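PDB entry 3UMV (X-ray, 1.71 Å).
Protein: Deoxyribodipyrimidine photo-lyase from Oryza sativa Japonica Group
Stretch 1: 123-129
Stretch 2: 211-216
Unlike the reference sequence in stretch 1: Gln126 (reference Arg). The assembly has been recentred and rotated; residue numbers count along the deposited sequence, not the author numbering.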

# COMPACT_ATOMS: atom_id res chain seq x y z
N ALA A 123 -12.37 21.73 8.69
CA ALA A 123 -12.27 23.18 8.70
C ALA A 123 -12.53 23.74 7.30
O ALA A 123 -13.29 24.69 7.14
CB ALA A 123 -10.92 23.63 9.22
N LEU A 124 -11.88 23.15 6.30
CA LEU A 124 -12.05 23.60 4.92
C LEU A 124 -13.49 23.40 4.45
O LEU A 124 -14.10 24.30 3.87
CB LEU A 124 -11.09 22.89 3.98
CG LEU A 124 -11.34 23.20 2.50
CD1 LEU A 124 -10.83 24.58 2.16
CD2 LEU A 124 -10.66 22.16 1.61
N VAL A 125 -14.03 22.22 4.71
CA VAL A 125 -15.38 21.89 4.29
C VAL A 125 -16.38 22.94 4.78
O VAL A 125 -17.31 23.32 4.06
CB VAL A 125 -15.79 20.47 4.78
CG1 VAL A 125 -17.30 20.28 4.72
CG2 VAL A 125 -15.07 19.40 3.95
N GLN A 126 -16.16 23.44 6.00
CA GLN A 126 -17.06 24.45 6.58
C GLN A 126 -16.86 25.85 6.00
O GLN A 126 -17.84 26.57 5.79
CB GLN A 126 -16.97 24.45 8.11
CG GLN A 126 -17.59 23.22 8.73
CD GLN A 126 -17.39 23.15 10.23
OE1 GLN A 126 -16.53 22.41 10.71
NE2 GLN A 126 -18.19 23.90 10.97
N ARG A 127 -15.61 26.24 5.75
CA ARG A 127 -15.33 27.55 5.14
C ARG A 127 -15.97 27.64 3.76
O ARG A 127 -16.51 28.68 3.38
CB ARG A 127 -13.83 27.80 5.01
CG ARG A 127 -13.10 28.08 6.32
CD ARG A 127 -11.74 28.74 6.06
NE ARG A 127 -10.86 27.92 5.23
CZ ARG A 127 -10.09 26.95 5.70
NH1 ARG A 127 -9.31 26.25 4.88
NH2 ARG A 127 -10.11 26.67 7.00
N LEU A 128 -15.91 26.54 3.01
CA LEU A 128 -16.39 26.50 1.63
C LEU A 128 -17.90 26.34 1.57
O LEU A 128 -18.50 26.49 0.50
CB LEU A 128 -15.76 25.33 0.89
CG LEU A 128 -14.27 25.30 0.63
CD1 LEU A 128 -13.88 23.99 -0.08
CD2 LEU A 128 -13.83 26.52 -0.17
N GLY A 129 -18.51 25.99 2.69
CA GLY A 129 -19.91 25.61 2.69
C GLY A 129 -20.14 24.41 1.79
O GLY A 129 -21.08 24.41 0.99
N PRO A 211 -16.58 25.98 -13.19
CA PRO A 211 -15.27 26.44 -12.72
C PRO A 211 -15.27 26.77 -11.23
O PRO A 211 -16.31 27.08 -10.64
CB PRO A 211 -15.02 27.70 -13.55
CG PRO A 211 -16.37 28.13 -14.02
CD PRO A 211 -17.15 26.87 -14.21
N TRP A 212 -14.09 26.73 -10.62
CA TRP A 212 -13.96 27.01 -9.21
C TRP A 212 -13.92 28.51 -8.94
O TRP A 212 -13.07 29.23 -9.48
CB TRP A 212 -12.70 26.36 -8.64
CG TRP A 212 -12.55 26.54 -7.17
CD1 TRP A 212 -11.86 27.53 -6.54
CD2 TRP A 212 -13.09 25.70 -6.14
NE1 TRP A 212 -11.94 27.37 -5.18
CE2 TRP A 212 -12.69 26.25 -4.91
CE3 TRP A 212 -13.88 24.55 -6.15
CZ2 TRP A 212 -13.05 25.68 -3.69
CZ3 TRP A 212 -14.23 23.98 -4.93
CH2 TRP A 212 -13.82 24.55 -3.72
N ASP A 213 -14.84 28.96 -8.10
CA ASP A 213 -14.96 30.38 -7.81
C ASP A 213 -14.99 30.65 -6.31
O ASP A 213 -15.47 31.69 -5.87
CB ASP A 213 -16.23 30.94 -8.47
CG ASP A 213 -17.50 30.43 -7.80
OD1 ASP A 213 -18.49 31.19 -7.75
OD2 ASP A 213 -17.52 29.27 -7.32
N ARG A 214 -14.48 29.71 -5.52
CA ARG A 214 -14.49 29.87 -4.07
C ARG A 214 -13.09 30.19 -3.56
O ARG A 214 -12.24 30.69 -4.30
CB ARG A 214 -15.03 28.61 -3.39
CG ARG A 214 -16.38 28.14 -3.90
CD ARG A 214 -17.46 29.20 -3.73
NE ARG A 214 -18.72 28.77 -4.32
CZ ARG A 214 -19.64 28.06 -3.68
NH1 ARG A 214 -19.45 27.71 -2.41
NH2 ARG A 214 -20.76 27.70 -4.30
N GLU A 215 -12.86 29.90 -2.28
CA GLU A 215 -11.55 30.10 -1.67
C GLU A 215 -10.47 29.40 -2.49
O GLU A 215 -10.61 28.22 -2.84
CB GLU A 215 -11.54 29.59 -0.23
CG GLU A 215 -10.15 29.39 0.36
CD GLU A 215 -10.17 28.96 1.82
OE1 GLU A 215 -9.32 28.12 2.21
OE2 GLU A 215 -11.02 29.45 2.58
N GLN A 216 -9.40 30.12 -2.78
CA GLN A 216 -8.29 29.60 -3.56
C GLN A 216 -7.28 28.90 -2.65
O GLN A 216 -7.00 29.39 -1.55
CB GLN A 216 -7.61 30.75 -4.30
CG GLN A 216 -6.86 30.34 -5.55
CD GLN A 216 -7.77 29.83 -6.65
OE1 GLN A 216 -8.80 30.44 -6.94
NE2 GLN A 216 -7.40 28.72 -7.26

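The contact sets a helix and the residues that follow it against a segment with no regular secondary structure. No backbone-to-backbone ladder joins them; the nearest CA atoms, those of Leu128 and Glu215, are 6.9 Å apart, and side chains fill the space between. Along the helix, Arg127 N bonds to Ala123 O at 3.1 Å and Leu128 N to Leu124 O at 3.0 Å, holding Leu124, Arg127 and Leu128 at the spacing that lets all three reach the same partner segment.

Leu128 is the apolar centre. Its CA-to-CB bond points sideways, yet the m,t rotamer (chi1 -65°, chi2 178°) carries the branched end to the other stretch. There both methyls meet the Trp212 ring: Leu128 CD1 lies 3.7 Å from Trp212 CH2, near the plane of the indole and at its edge, and Leu128 CD2 lies 3.7 Å from Trp212 CZ2. Leu128 CD2 also sits 3.8 Å from Glu215 CB and 4.0 Å from Arg214 CB. Glu215 and Arg214 thus each offer CB to the leucine, and the Glu215 carboxylate continues to Arg127.

Trp212 is held by its own segment. With chi1 at -177° and chi2 at -93°, Trp212 NE1 donates to Glu215 O at 2.8 Å, satisfying the indole nitrogen and tying the ring to the backbone three residues on while the far corner of the six-membered ring meets Leu128.

Glu215 points toward the helix and is almost fully extended through chi1 164° and chi2 177°, which takes its carboxylate past the leucine to Arg127. The arginine, also directed toward its partner, bends back at chi3 (-59°) after m and t torsions, bringing the edge of its guanidinium to the acid. Arg127 NE donates to Glu215 OE2 at 3.1 Å and Arg127 NH1 to Glu215 OE1 at 3.3 Å, a two-pronged salt bridge supplemented by a weak bond from Arg127 NE to Glu215 OE1 at 3.4 Å. Leu124, t,p, brings Leu124 CD1 within 3.8 Å of Glu215 OE1, so a buried methyl lies beside the ion pair.

Arg214 starts toward the helix with two m torsions, then straightens at chi3 (175°). Arg214 NE makes a weak, salt-bridged hydrogen bond to Asp213 OD2 at 3.3 Å, and Arg214 NH1 lies 3.3 Å from Leu128 O. Gly129 follows with phi/psi of 59/47, a positive phi that favours glycine and takes the backbone out of helical geometry.

The rule is economical: one leucine does most of the packing, and one extended acid reaches past it to an arginine.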